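Local coordinates for protein adhesin competence repressor (Streptococcus pyogenes serotype M3, PDB 5JLU) that acts as a zinc-responsive, DNA-binding transcription regulator of the MarR family, working as a two-chain assembly, at residues Asn41-Ile46 against Lys76-Gln81. Numbering follows the deposited sequence.
With ZN (zinc ion), chain B.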
loop_
_atom_site.group_PDB
_atom_site.type_symbol
_atom_site.label_atom_id
_atom_site.label_comp_id
_atom_site.label_asym_id
_atom_site.label_seq_id
_atom_site.Cartn_x
_atom_site.Cartn_y
_atom_site.Cartn_z
ATOM N N ASN A 41 -6.780 -5.035 -3.326
ATOM C CA ASN A 41 -6.994 -5.004 -1.889
ATOM C C ASN A 41 -8.412 -4.545 -1.567
ATOM O O ASN A 41 -9.038 -5.056 -0.636
ATOM C CB ASN A 41 -5.984 -4.092 -1.213
ATOM C CG ASN A 41 -4.576 -4.660 -1.311
ATOM O OD1 ASN A 41 -4.187 -5.558 -0.537
ATOM N ND2 ASN A 41 -3.809 -4.177 -2.272
ATOM N N THR A 42 -8.926 -3.668 -2.391
ATOM C CA THR A 42 -10.250 -3.131 -2.182
ATOM C C THR A 42 -11.206 -4.274 -2.286
ATOM O O THR A 42 -12.070 -4.425 -1.462
ATOM C CB THR A 42 -10.600 -2.100 -3.259
ATOM O OG1 THR A 42 -9.700 -1.010 -3.153
ATOM C CG2 THR A 42 -11.988 -1.576 -3.118
ATOM N N GLN A 43 -11.040 -5.066 -3.323
ATOM C CA GLN A 43 -11.911 -6.204 -3.535
ATOM C C GLN A 43 -11.750 -7.244 -2.471
ATOM O O GLN A 43 -12.769 -7.760 -2.001
ATOM C CB GLN A 43 -11.718 -6.822 -4.931
ATOM C CG GLN A 43 -12.126 -5.925 -6.079
ATOM C CD GLN A 43 -11.739 -6.564 -7.443
ATOM O OE1 GLN A 43 -10.635 -7.124 -7.610
ATOM N NE2 GLN A 43 -12.664 -6.540 -8.378
ATOM N N GLU A 44 -10.523 -7.502 -2.000
ATOM C CA GLU A 44 -10.386 -8.477 -0.907
ATOM C C GLU A 44 -11.037 -7.988 0.389
ATOM O O GLU A 44 -11.522 -8.812 1.176
ATOM C CB GLU A 44 -8.914 -8.763 -0.562
ATOM C CG GLU A 44 -8.168 -9.559 -1.591
ATOM C CD GLU A 44 -6.637 -9.605 -1.350
ATOM O OE1 GLU A 44 -5.998 -8.616 -0.914
ATOM O OE2 GLU A 44 -6.053 -10.663 -1.539
ATOM N N HIS A 45 -11.010 -6.668 0.638
ATOM C CA HIS A 45 -11.580 -6.136 1.842
ATOM C C HIS A 45 -13.103 -5.993 1.762
ATOM O O HIS A 45 -13.765 -6.117 2.777
ATOM C CB HIS A 45 -10.866 -4.866 2.317
ATOM C CG HIS A 45 -9.598 -5.244 2.947
ATOM N ND1 HIS A 45 -9.502 -5.465 4.297
ATOM C CD2 HIS A 45 -8.457 -5.715 2.399
ATOM C CE1 HIS A 45 -8.324 -5.989 4.569
ATOM N NE2 HIS A 45 -7.671 -6.144 3.433
ATOM N N ILE A 46 -13.634 -5.838 0.553
ATOM C CA ILE A 46 -15.070 -6.029 0.347
ATOM C C ILE A 46 -15.469 -7.467 0.709
ATOM O O ILE A 46 -16.452 -7.715 1.447
ATOM C CB ILE A 46 -15.477 -5.685 -1.096
ATOM C CG1 ILE A 46 -15.403 -4.165 -1.241
ATOM C CG2 ILE A 46 -16.875 -6.236 -1.454
ATOM C CD1 ILE A 46 -15.517 -3.685 -2.693
ATOM N N LYS A 76 -18.742 -4.613 -9.485
ATOM C CA LYS A 76 -18.972 -5.106 -10.852
ATOM C C LYS A 76 -17.928 -6.150 -11.306
ATOM O O LYS A 76 -18.248 -7.233 -11.841
ATOM C CB LYS A 76 -19.022 -3.959 -11.815
ATOM C CG LYS A 76 -20.389 -3.291 -11.859
ATOM C CD LYS A 76 -20.357 -2.033 -12.747
ATOM C CE LYS A 76 -21.702 -1.300 -12.476
ATOM N NZ LYS A 76 -21.733 0.037 -13.163
ATOM N N SER A 77 -16.674 -5.848 -11.046
ATOM C CA SER A 77 -15.604 -6.810 -11.414
ATOM C C SER A 77 -15.728 -8.102 -10.613
ATOM O O SER A 77 -15.510 -9.189 -11.113
ATOM C CB SER A 77 -14.230 -6.117 -11.210
ATOM O OG SER A 77 -13.196 -7.024 -11.119
ATOM N N LEU A 78 -16.109 -8.008 -9.353
ATOM C CA LEU A 78 -16.343 -9.212 -8.549
ATOM C C LEU A 78 -17.528 -10.084 -9.043
ATOM O O LEU A 78 -17.446 -11.327 -9.107
ATOM C CB LEU A 78 -16.550 -8.811 -7.080
ATOM C CG LEU A 78 -15.251 -8.370 -6.359
ATOM C CD1 LEU A 78 -15.544 -7.866 -4.982
ATOM C CD2 LEU A 78 -14.329 -9.558 -6.255
ATOM N N VAL A 79 -18.649 -9.433 -9.332
ATOM C CA VAL A 79 -19.785 -10.129 -9.915
ATOM C C VAL A 79 -19.323 -10.787 -11.236
ATOM O O VAL A 79 -19.615 -11.960 -11.466
ATOM C CB VAL A 79 -20.934 -9.186 -10.165
ATOM C CG1 VAL A 79 -22.040 -9.874 -11.025
ATOM C CG2 VAL A 79 -21.526 -8.652 -8.838
ATOM N N LYS A 80 -18.577 -10.056 -12.067
ATOM C CA LYS A 80 -18.066 -10.611 -13.337
ATOM C C LYS A 80 -17.236 -11.880 -13.111
ATOM O O LYS A 80 -17.350 -12.807 -13.874
ATOM C CB LYS A 80 -17.253 -9.585 -14.159
ATOM C CG LYS A 80 -16.583 -10.184 -15.449
ATOM C CD LYS A 80 -15.334 -9.423 -15.931
ATOM C CE LYS A 80 -14.447 -10.273 -16.866
ATOM N NZ LYS A 80 -13.000 -10.234 -16.514
ATOM N N GLN A 81 -16.478 -11.942 -12.018
ATOM C CA GLN A 81 -15.683 -13.141 -11.672
ATOM C C GLN A 81 -16.413 -14.162 -10.832
ATOM O O GLN A 81 -15.777 -15.030 -10.224
ATOM C CB GLN A 81 -14.394 -12.704 -10.988
ATOM C CG GLN A 81 -13.590 -11.737 -11.885
ATOM C CD GLN A 81 -12.316 -11.233 -11.159
ATOM O OE1 GLN A 81 -11.329 -11.956 -11.050
ATOM N NE2 GLN A 81 -12.349 -10.017 -10.655
HETATM ZN ZN ZN B . -5.959 -7.332 3.044
HETATM O O HOH W 1 -5.922 -6.879 0.892
HETATM O O HOH W 2 -9.945 -7.971 -9.999
HETATM O O HOH W 3 -4.752 -5.545 3.323
HETATM O O HOH W 4 -4.193 -8.271 2.724
#
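In the winged helix-turn-helix domain of this MarR-family regulator, Q43 reaches from helix 41-52 to S77 and L78 near the C-terminal end of helix 68-80, the second helix of the helix-turn-helix pair and, as in MarR relatives, probably the DNA-recognition helix. The two short segments cross at -74° with their axes 11.0 Å apart, a gap bridged by side chains. Q43, its CG lying beside the backbone N (chi1 -66°) and its chain extended beyond CG, runs past L78 in the opposite direction: Q43 CB is 4.0 Å from both L78 CD1 and L78 CD2, and Q43 CG passes L78 CG. The amide then ends at the serine, where Q43 NE2 donates to S77 OG at 2.8 Å with the hydroxyl oxygen almost in the amide plane; the bond is bent, at 141°. A second bond from Q43 NE2 goes to the backbone O of A74. The other end of the amide, Q43 OE1, accepts a hydrogen bond from a water 2.6 Å away, which in turn accepts one from Q81 NE2. Q81 folds back over its own helix end, and its NE2 donates to S77 O at 3.3 Å from the face of that carbonyl opposite to the one met by Q81 N. Beside this polar group, I46 CG2 touches L78 CD1 at 4.1 Å, while I46 also packs on L60 and L64. On the same helix 41-52, H45 NE2 binds zinc at 2.1 Å; H111, H115 and three waters complete the metal's coordination, and one of these waters also donates to N41 OD1 and E44 OE1. The amide of Q43, bonded through both its nitrogen and its oxygen, is thus restrained against flipping and ties the zinc-bearing helix to the probable recognition helix, a plausible path for metal binding to influence DNA binding.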